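PDB 1QHB: haloperoxidase from Corallina officinalis, which catalyses the halogenation of organic substrates with bromide and hydrogen peroxide, using a bound vanadate cofactor. Local coordinates for residues 404-409 with 474-479; 468-473 with 546-551; 478-483 with 550-555. One frame throughout, in Å; residues are numbered along the deposited sequence.

Contact 1: residues 404-409 with 474-479; sequences RLRPEA and GSPFHP. With PO4 (phosphate ion), chain G.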
loop_
_atom_site.group_PDB
_atom_site.type_symbol
_atom_site.label_atom_id
_atom_site.label_comp_id
_atom_site.label_asym_id
_atom_site.label_seq_id
_atom_site.Cartn_x
_atom_site.Cartn_y
_atom_site.Cartn_z
ATOM N N ARG A 404 -35.170 -2.169 28.613
ATOM C CA ARG A 404 -36.371 -1.619 29.221
ATOM C C ARG A 404 -37.399 -2.693 29.576
ATOM O O ARG A 404 -37.628 -3.650 28.794
ATOM C CB ARG A 404 -37.009 -0.549 28.354
ATOM C CG ARG A 404 -38.213 0.142 29.030
ATOM C CD ARG A 404 -38.902 1.083 28.058
ATOM N NE ARG A 404 -39.827 1.992 28.764
ATOM C CZ ARG A 404 -40.531 2.914 28.120
ATOM N NH1 ARG A 404 -40.444 3.127 26.792
ATOM N NH2 ARG A 404 -41.353 3.690 28.793
ATOM N N LEU A 405 -37.979 -2.548 30.784
ATOM C CA LEU A 405 -38.954 -3.536 31.219
ATOM C C LEU A 405 -40.227 -3.397 30.370
ATOM O O LEU A 405 -40.636 -2.293 29.994
ATOM C CB LEU A 405 -39.309 -3.470 32.711
ATOM C CG LEU A 405 -40.343 -2.443 33.171
ATOM C CD1 LEU A 405 -40.403 -2.572 34.689
ATOM C CD2 LEU A 405 -39.958 -1.024 32.748
ATOM N N ARG A 406 -40.849 -4.539 30.143
ATOM C CA ARG A 406 -42.095 -4.497 29.353
ATOM C C ARG A 406 -43.196 -3.910 30.228
ATOM O O ARG A 406 -43.114 -3.902 31.456
ATOM C CB ARG A 406 -42.426 -5.913 28.881
ATOM C CG ARG A 406 -41.461 -6.458 27.811
ATOM C CD ARG A 406 -41.970 -6.053 26.417
ATOM N NE ARG A 406 -41.148 -6.729 25.400
ATOM C CZ ARG A 406 -41.478 -6.863 24.138
ATOM N NH1 ARG A 406 -42.621 -6.389 23.657
ATOM N NH2 ARG A 406 -40.682 -7.492 23.297
ATOM N N PRO A 407 -44.253 -3.385 29.618
ATOM C CA PRO A 407 -45.411 -2.815 30.312
ATOM C C PRO A 407 -46.032 -3.708 31.354
ATOM O O PRO A 407 -46.443 -3.261 32.429
ATOM C CB PRO A 407 -46.409 -2.516 29.180
ATOM C CG PRO A 407 -45.526 -2.323 27.980
ATOM C CD PRO A 407 -44.396 -3.316 28.128
ATOM N N GLU A 408 -46.092 -5.033 31.156
ATOM C CA GLU A 408 -46.631 -5.921 32.161
ATOM C C GLU A 408 -45.827 -5.889 33.448
ATOM O O GLU A 408 -46.450 -5.909 34.548
ATOM C CB GLU A 408 -46.675 -7.359 31.638
ATOM C CG GLU A 408 -45.297 -8.005 31.480
ATOM C CD GLU A 408 -45.375 -9.107 30.458
ATOM O OE1 GLU A 408 -46.050 -8.951 29.384
ATOM O OE2 GLU A 408 -44.751 -10.139 30.714
ATOM N N ALA A 409 -44.508 -5.742 33.387
ATOM C CA ALA A 409 -43.680 -5.670 34.607
ATOM C C ALA A 409 -43.978 -4.390 35.358
ATOM O O ALA A 409 -44.013 -4.331 36.585
ATOM C CB ALA A 409 -42.214 -5.701 34.186
ATOM N N GLY A 474 -48.243 -13.003 27.625
ATOM C CA GLY A 474 -47.759 -11.619 27.753
ATOM C C GLY A 474 -46.768 -11.314 26.602
ATOM O O GLY A 474 -46.882 -11.731 25.441
ATOM N N SER A 475 -45.768 -10.495 26.918
ATOM C CA SER A 475 -44.820 -10.087 25.900
ATOM C C SER A 475 -43.882 -11.221 25.525
ATOM O O SER A 475 -43.686 -12.143 26.299
ATOM C CB SER A 475 -43.911 -8.976 26.440
ATOM O OG SER A 475 -43.023 -9.614 27.338
ATOM N N PRO A 476 -43.276 -11.090 24.359
ATOM C CA PRO A 476 -42.217 -11.974 23.912
ATOM C C PRO A 476 -41.048 -11.929 24.907
ATOM O O PRO A 476 -40.924 -11.082 25.806
ATOM C CB PRO A 476 -41.734 -11.326 22.622
ATOM C CG PRO A 476 -42.923 -10.541 22.121
ATOM C CD PRO A 476 -43.471 -9.937 23.420
ATOM N N PHE A 477 -40.118 -12.871 24.730
ATOM C CA PHE A 477 -38.975 -12.944 25.633
ATOM C C PHE A 477 -37.808 -12.038 25.265
ATOM O O PHE A 477 -36.711 -12.534 25.067
ATOM C CB PHE A 477 -38.523 -14.404 25.755
ATOM C CG PHE A 477 -38.761 -14.901 27.168
ATOM C CD1 PHE A 477 -40.032 -15.095 27.659
ATOM C CD2 PHE A 477 -37.690 -15.272 27.959
ATOM C CE1 PHE A 477 -40.210 -15.607 28.925
ATOM C CE2 PHE A 477 -37.859 -15.794 29.223
ATOM C CZ PHE A 477 -39.141 -15.932 29.709
ATOM N N HIS A 478 -38.072 -10.733 25.162
ATOM C CA HIS A 478 -37.018 -9.762 24.868
ATOM C C HIS A 478 -37.547 -8.390 25.307
ATOM O O HIS A 478 -38.743 -8.111 25.367
ATOM C CB HIS A 478 -36.529 -9.830 23.442
ATOM C CG HIS A 478 -37.582 -9.839 22.372
ATOM N ND1 HIS A 478 -38.181 -8.704 21.862
ATOM C CD2 HIS A 478 -38.137 -10.934 21.741
ATOM C CE1 HIS A 478 -39.046 -9.109 20.938
ATOM N NE2 HIS A 478 -39.051 -10.441 20.850
ATOM N N PRO A 479 -36.628 -7.517 25.703
ATOM C CA PRO A 479 -36.915 -6.215 26.217
ATOM C C PRO A 479 -37.804 -5.342 25.356
ATOM O O PRO A 479 -38.047 -5.589 24.159
ATOM C CB PRO A 479 -35.531 -5.577 26.445
ATOM C CG PRO A 479 -34.672 -6.795 26.725
ATOM C CD PRO A 479 -35.139 -7.762 25.633
HETATM P P PO4 G . -41.984 -6.896 19.599
HETATM O O1 PO4 G . -42.658 -7.117 20.907
HETATM O O2 PO4 G . -42.820 -6.076 18.677
HETATM O O3 PO4 G . -41.681 -8.201 18.987
HETATM O O4 PO4 G . -40.712 -6.141 19.906
#
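R406 reaches from just before helix 407-422 across to the loop at S475-P479. Its CB only grazes S475. CG and CD run past the S475 side chain, with R406 CD 3.5 Å from S475 CB. A bend at chi2 (-88°) turns the chain, which then runs straight to the guanidinium. R406 NE donates to H478 O at 2.8 Å, nearly along the C=O axis. R406 NH2 bonds H478 O at 2.9 Å, from above the carbonyl plane. One oxygen is thus gripped side-on by two nitrogens. P476 CD lies over one face of the guanidinium, toward its rim. At the tip, R406 NH1 donates to phosphate O1 at 2.8 Å and NH2 bonds the same O1; NH1 also meets the carbonyl O of V550. Together these bonds fix the rotation of the guanidinium.

E408 adds a second tie. E408 OE1 takes the N-H of S475 N on the syn side, at 2.9 Å, while OE2 pairs with K59. H478, probably an active-site residue, turns its ring edge to the phosphate, and its ND1 bonds K398. The arrangement is that of the anion pocket of vanadium haloperoxidases, here holding a phosphate, probably where vanadate binds.

Contact 2: residues 468-473 with 546-551; sequences PMAFAE and NMAGVH. With PO4 (phosphate ion), chain G.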
loop_
_atom_site.group_PDB
_atom_site.type_symbol
_atom_site.label_atom_id
_atom_site.label_comp_id
_atom_site.label_asym_id
_atom_site.label_seq_id
_atom_site.Cartn_x
_atom_site.Cartn_y
_atom_site.Cartn_z
ATOM N N PRO A 468 -54.067 -5.935 32.225
ATOM C CA PRO A 468 -54.631 -7.087 31.552
ATOM C C PRO A 468 -53.903 -7.297 30.235
ATOM O O PRO A 468 -53.791 -6.364 29.450
ATOM C CB PRO A 468 -56.116 -6.785 31.422
ATOM C CG PRO A 468 -56.407 -5.658 32.382
ATOM C CD PRO A 468 -55.104 -4.866 32.416
ATOM N N MET A 469 -53.427 -8.526 29.961
ATOM C CA MET A 469 -52.745 -8.797 28.715
ATOM C C MET A 469 -53.682 -9.362 27.676
ATOM O O MET A 469 -54.557 -10.137 27.990
ATOM C CB MET A 469 -51.550 -9.742 28.942
ATOM C CG MET A 469 -50.573 -9.191 29.985
ATOM S SD MET A 469 -49.907 -7.574 29.443
ATOM C CE MET A 469 -48.844 -8.274 28.287
ATOM N N ALA A 470 -53.518 -9.067 26.377
ATOM C CA ALA A 470 -54.364 -9.716 25.382
ATOM C C ALA A 470 -53.829 -11.115 25.074
ATOM O O ALA A 470 -54.572 -11.945 24.519
ATOM C CB ALA A 470 -54.505 -8.986 24.070
ATOM N N PHE A 471 -52.585 -11.385 25.435
ATOM C CA PHE A 471 -51.919 -12.643 25.083
ATOM C C PHE A 471 -51.645 -13.435 26.344
ATOM O O PHE A 471 -51.220 -12.876 27.338
ATOM C CB PHE A 471 -50.623 -12.362 24.347
ATOM C CG PHE A 471 -50.598 -11.468 23.149
ATOM C CD1 PHE A 471 -51.686 -11.287 22.320
ATOM C CD2 PHE A 471 -49.412 -10.797 22.824
ATOM C CE1 PHE A 471 -51.615 -10.485 21.199
ATOM C CE2 PHE A 471 -49.322 -9.988 21.693
ATOM C CZ PHE A 471 -50.433 -9.832 20.877
ATOM N N ALA A 472 -51.815 -14.755 26.302
ATOM C CA ALA A 472 -51.659 -15.567 27.503
ATOM C C ALA A 472 -50.252 -15.524 28.057
ATOM O O ALA A 472 -50.076 -15.612 29.287
ATOM C CB ALA A 472 -52.049 -17.012 27.221
ATOM N N GLU A 473 -49.253 -15.502 27.177
ATOM C CA GLU A 473 -47.865 -15.443 27.626
ATOM C C GLU A 473 -47.399 -14.017 27.869
ATOM O O GLU A 473 -46.243 -13.840 28.272
ATOM C CB GLU A 473 -46.923 -16.047 26.538
ATOM C CG GLU A 473 -46.717 -15.206 25.289
ATOM C CD GLU A 473 -47.831 -15.306 24.251
ATOM O OE1 GLU A 473 -48.950 -15.812 24.534
ATOM O OE2 GLU A 473 -47.615 -14.866 23.098
ATOM N N ASN A 546 -49.161 -2.233 21.492
ATOM C CA ASN A 546 -49.536 -1.463 22.654
ATOM C C ASN A 546 -50.917 -1.881 23.135
ATOM O O ASN A 546 -51.074 -2.187 24.319
ATOM C CB ASN A 546 -49.571 0.031 22.300
ATOM C CG ASN A 546 -48.210 0.626 22.009
ATOM O OD1 ASN A 546 -47.250 -0.087 21.838
ATOM N ND2 ASN A 546 -48.081 1.952 21.932
ATOM N N MET A 547 -51.838 -2.085 22.186
ATOM C CA MET A 547 -53.201 -2.536 22.507
ATOM C C MET A 547 -53.208 -3.933 23.089
ATOM O O MET A 547 -54.068 -4.318 23.878
ATOM C CB MET A 547 -53.999 -2.487 21.195
ATOM C CG MET A 547 -54.363 -1.029 20.818
ATOM S SD MET A 547 -55.117 -1.030 19.181
ATOM C CE MET A 547 -55.704 0.682 19.184
ATOM N N ALA A 548 -52.176 -4.737 22.742
ATOM C CA ALA A 548 -52.050 -6.082 23.316
ATOM C C ALA A 548 -51.401 -5.950 24.683
ATOM O O ALA A 548 -51.491 -6.892 25.440
ATOM C CB ALA A 548 -51.252 -7.033 22.450
ATOM N N GLY A 549 -50.815 -4.790 24.978
ATOM C CA GLY A 549 -50.221 -4.590 26.334
ATOM C C GLY A 549 -48.713 -4.831 26.348
ATOM O O GLY A 549 -48.124 -4.880 27.436
ATOM N N VAL A 550 -48.064 -4.999 25.187
ATOM C CA VAL A 550 -46.673 -5.393 25.170
ATOM C C VAL A 550 -45.659 -4.333 24.808
ATOM O O VAL A 550 -44.439 -4.641 24.793
ATOM C CB VAL A 550 -46.430 -6.662 24.294
ATOM C CG1 VAL A 550 -47.326 -7.793 24.793
ATOM C CG2 VAL A 550 -46.699 -6.391 22.816
ATOM N N HIS A 551 -46.071 -3.108 24.555
ATOM C CA HIS A 551 -45.168 -2.005 24.287
ATOM C C HIS A 551 -45.755 -0.690 24.809
ATOM O O HIS A 551 -46.987 -0.578 24.950
ATOM C CB HIS A 551 -44.960 -1.812 22.759
ATOM C CG HIS A 551 -43.801 -2.670 22.317
ATOM N ND1 HIS A 551 -42.542 -2.540 22.847
ATOM C CD2 HIS A 551 -43.764 -3.731 21.503
ATOM C CE1 HIS A 551 -41.766 -3.460 22.296
ATOM N NE2 HIS A 551 -42.476 -4.209 21.495
HETATM P P PO4 G . -41.984 -6.896 19.599
HETATM O O1 PO4 G . -42.658 -7.117 20.907
HETATM O O2 PO4 G . -42.820 -6.076 18.677
HETATM O O3 PO4 G . -41.681 -8.201 18.987
HETATM O O4 PO4 G . -40.712 -6.141 19.906
#
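The backbones of M469-A470 and A548-G549 meet near the end of helix 530-548, and A470 N donates to A548 O at 3.1 Å with an almost straight angle of 175°. The loop thus takes up a carbonyl near the end of the helix. G549 follows with positive phi (98°) and closes a Schellman motif, G549 N bonding N546 O at 2.7 Å. A side chain at G549 would press against M469 SD and against the carbonyl before it.

The side chains around this bond are apolar. A548 CB sits over one face of the F471 ring, toward the rim. A548 CB lies 3.7 Å from the F471 ring centroid, a CH-pi contact, and F471 CZ is the ring atom nearest to it. H331 stacks on the F471 ring as well. A470 CB packs beside A548 at 4.1 Å, measured to A548 CB. M469 is bent at chi2 and chi3, which curls its methyl, M469 CE, back to V550 CG1 at 3.8 Å. M469 CE also comes to 3.6 Å from G549 O. V550 CG1 also touches F471 CD2, and the two side chains cross at about a right angle.

Two residues on from G549, H551 NE2 donates to phosphate O4 at 3.1 Å, with a weak bond to O1. The contact therefore joins a C-terminal helix cap to a loop, just ahead of H551, a residue of the vanadate-binding site.

Contact 3: residues 478-483 with 550-555; sequences HPSYGS and VHYFSD. With PO4 (phosphate ion), chain G.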
loop_
_atom_site.group_PDB
_atom_site.type_symbol
_atom_site.label_atom_id
_atom_site.label_comp_id
_atom_site.label_asym_id
_atom_site.label_seq_id
_atom_site.Cartn_x
_atom_site.Cartn_y
_atom_site.Cartn_z
ATOM N N HIS A 478 -38.072 -10.733 25.162
ATOM C CA HIS A 478 -37.018 -9.762 24.868
ATOM C C HIS A 478 -37.547 -8.390 25.307
ATOM O O HIS A 478 -38.743 -8.111 25.367
ATOM C CB HIS A 478 -36.529 -9.830 23.442
ATOM C CG HIS A 478 -37.582 -9.839 22.372
ATOM N ND1 HIS A 478 -38.181 -8.704 21.862
ATOM C CD2 HIS A 478 -38.137 -10.934 21.741
ATOM C CE1 HIS A 478 -39.046 -9.109 20.938
ATOM N NE2 HIS A 478 -39.051 -10.441 20.850
ATOM N N PRO A 479 -36.628 -7.517 25.703
ATOM C CA PRO A 479 -36.915 -6.215 26.217
ATOM C C PRO A 479 -37.804 -5.342 25.356
ATOM O O PRO A 479 -38.047 -5.589 24.159
ATOM C CB PRO A 479 -35.531 -5.577 26.445
ATOM C CG PRO A 479 -34.672 -6.795 26.725
ATOM C CD PRO A 479 -35.139 -7.762 25.633
ATOM N N SER A 480 -38.348 -4.317 26.036
ATOM C CA SER A 480 -39.323 -3.465 25.371
ATOM C C SER A 480 -38.845 -2.397 24.433
ATOM O O SER A 480 -39.674 -1.952 23.621
ATOM C CB SER A 480 -40.086 -2.801 26.555
ATOM O OG SER A 480 -41.370 -2.380 26.094
ATOM N N TYR A 481 -37.600 -1.908 24.515
ATOM C CA TYR A 481 -37.250 -0.738 23.689
ATOM C C TYR A 481 -36.029 -0.953 22.832
ATOM O O TYR A 481 -34.963 -1.147 23.394
ATOM C CB TYR A 481 -36.986 0.347 24.744
ATOM C CG TYR A 481 -36.660 1.724 24.227
ATOM C CD1 TYR A 481 -37.696 2.573 23.876
ATOM C CD2 TYR A 481 -35.353 2.193 24.122
ATOM C CE1 TYR A 481 -37.450 3.839 23.415
ATOM C CE2 TYR A 481 -35.079 3.477 23.631
ATOM C CZ TYR A 481 -36.129 4.267 23.293
ATOM O OH TYR A 481 -35.940 5.540 22.821
ATOM N N GLY A 482 -36.150 -0.964 21.524
ATOM C CA GLY A 482 -37.356 -0.718 20.809
ATOM C C GLY A 482 -38.161 -1.950 20.465
ATOM O O GLY A 482 -38.118 -2.941 21.183
ATOM N N SER A 483 -38.879 -1.905 19.348
ATOM C CA SER A 483 -39.821 -2.969 19.012
ATOM C C SER A 483 -39.490 -3.591 17.686
ATOM O O SER A 483 -39.248 -2.880 16.695
ATOM C CB SER A 483 -41.245 -2.298 18.984
ATOM O OG SER A 483 -42.179 -3.089 18.227
ATOM N N VAL A 550 -48.064 -4.999 25.187
ATOM C CA VAL A 550 -46.673 -5.393 25.170
ATOM C C VAL A 550 -45.659 -4.333 24.808
ATOM O O VAL A 550 -44.439 -4.641 24.793
ATOM C CB VAL A 550 -46.430 -6.662 24.294
ATOM C CG1 VAL A 550 -47.326 -7.793 24.793
ATOM C CG2 VAL A 550 -46.699 -6.391 22.816
ATOM N N HIS A 551 -46.071 -3.108 24.555
ATOM C CA HIS A 551 -45.168 -2.005 24.287
ATOM C C HIS A 551 -45.755 -0.690 24.809
ATOM O O HIS A 551 -46.987 -0.578 24.950
ATOM C CB HIS A 551 -44.960 -1.812 22.759
ATOM C CG HIS A 551 -43.801 -2.670 22.317
ATOM N ND1 HIS A 551 -42.542 -2.540 22.847
ATOM C CD2 HIS A 551 -43.764 -3.731 21.503
ATOM C CE1 HIS A 551 -41.766 -3.460 22.296
ATOM N NE2 HIS A 551 -42.476 -4.209 21.495
ATOM N N TYR A 552 -44.911 0.312 24.950
ATOM C CA TYR A 552 -45.389 1.655 25.267
ATOM C C TYR A 552 -45.363 2.524 24.034
ATOM O O TYR A 552 -44.604 2.191 23.087
ATOM C CB TYR A 552 -44.414 2.334 26.238
ATOM C CG TYR A 552 -43.985 1.507 27.426
ATOM C CD1 TYR A 552 -42.924 0.611 27.352
ATOM C CD2 TYR A 552 -44.651 1.675 28.631
ATOM C CE1 TYR A 552 -42.511 -0.129 28.441
ATOM C CE2 TYR A 552 -44.219 0.944 29.757
ATOM C CZ TYR A 552 -43.173 0.057 29.634
ATOM O OH TYR A 552 -42.782 -0.615 30.770
ATOM N N PHE A 553 -46.021 3.670 24.022
ATOM C CA PHE A 553 -45.912 4.579 22.854
ATOM C C PHE A 553 -44.489 4.863 22.391
ATOM O O PHE A 553 -44.182 4.815 21.188
ATOM C CB PHE A 553 -46.613 5.897 23.226
ATOM C CG PHE A 553 -46.691 6.793 21.992
ATOM C CD1 PHE A 553 -47.682 6.619 21.055
ATOM C CD2 PHE A 553 -45.741 7.800 21.782
ATOM C CE1 PHE A 553 -47.763 7.428 19.929
ATOM C CE2 PHE A 553 -45.836 8.571 20.680
ATOM C CZ PHE A 553 -46.826 8.416 19.736
ATOM N N SER A 554 -43.563 5.241 23.258
ATOM C CA SER A 554 -42.203 5.660 22.957
ATOM C C SER A 554 -41.377 4.552 22.323
ATOM O O SER A 554 -40.542 4.813 21.433
ATOM C CB SER A 554 -41.474 6.178 24.216
ATOM O OG SER A 554 -41.572 5.153 25.236
ATOM N N ASP A 555 -41.617 3.292 22.634
ATOM C CA ASP A 555 -40.979 2.174 22.024
ATOM C C ASP A 555 -41.285 2.160 20.513
ATOM O O ASP A 555 -40.432 1.833 19.669
ATOM C CB ASP A 555 -41.579 0.830 22.523
ATOM C CG ASP A 555 -41.326 0.499 23.980
ATOM O OD1 ASP A 555 -40.438 1.099 24.667
ATOM O OD2 ASP A 555 -42.012 -0.492 24.406
HETATM P P PO4 G . -41.984 -6.896 19.599
HETATM O O1 PO4 G . -42.658 -7.117 20.907
HETATM O O2 PO4 G . -42.820 -6.076 18.677
HETATM O O3 PO4 G . -41.681 -8.201 18.987
HETATM O O4 PO4 G . -40.712 -6.141 19.906
#
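The H551 ring has S483 CB over one face, 3.6 Å from the ring centroid in a CH-pi contact offset toward the rim. Its edge is polar. The phosphate lies in the ring plane beside NE2, and D555 OD2 lies in plane beside ND1. The Y481 ring instead receives D555 OD1 at its edge, with Y481 CD1 3.2 Å from that oxygen. Ring and carboxylate planes are 58° apart there. The Y552 ring turns its edge to the D555 carboxylate.

D555 OD2 accepts three hydrogen bonds. S480 OG donates to D555 OD2 at 2.6 Å on the syn side; its chi1 of -157°, OG anti to the backbone N, carries the hydroxyl to the carboxylate. H551 ND1 donates to D555 OD2 at 2.6 Å on the anti side, from within its own ring plane. Y552 N comes to D555 OD2 from above the carboxylate plane at 3.1 Å. D555 OD1 pairs with R404 in a salt bridge. An alanine in place of D555 would probably leave H551 ND1 and S480 OG without their acceptor, R404 without this charge, and the H551 ring freer to turn.

S483 stands at the N-cap of helix 484-499, and S483 OG bonds phosphate O2 at 3.1 Å. The bond from ND1 to D555 OD2 helps hold the H551 ring in its rotation, with NE2 toward the phosphate. D555 thus probably serves as a second-shell residue that positions a histidine which, by similarity, binds vanadate.

How the contacts relate
All three contacts are buried in the chain interior, and none is touched by another subunit. They gather round the same phosphate. Contacts 1 and 3 share H478 and P479, and contacts 2 and 3 share V550 and H551. One loop, between helices 439-456 and 484-499, supplies a segment to each. Contact 1 brings in the start of helix 407-422, contact 2 the end of helix 530-548, and contact 3 the start of helix 553-574. Their chemistry differs. Contact 1 is ruled by an arginine, contact 3 by a carboxylate and a histidine. Contact 2, which uses an earlier part of the loop, is packed mostly by apolar groups.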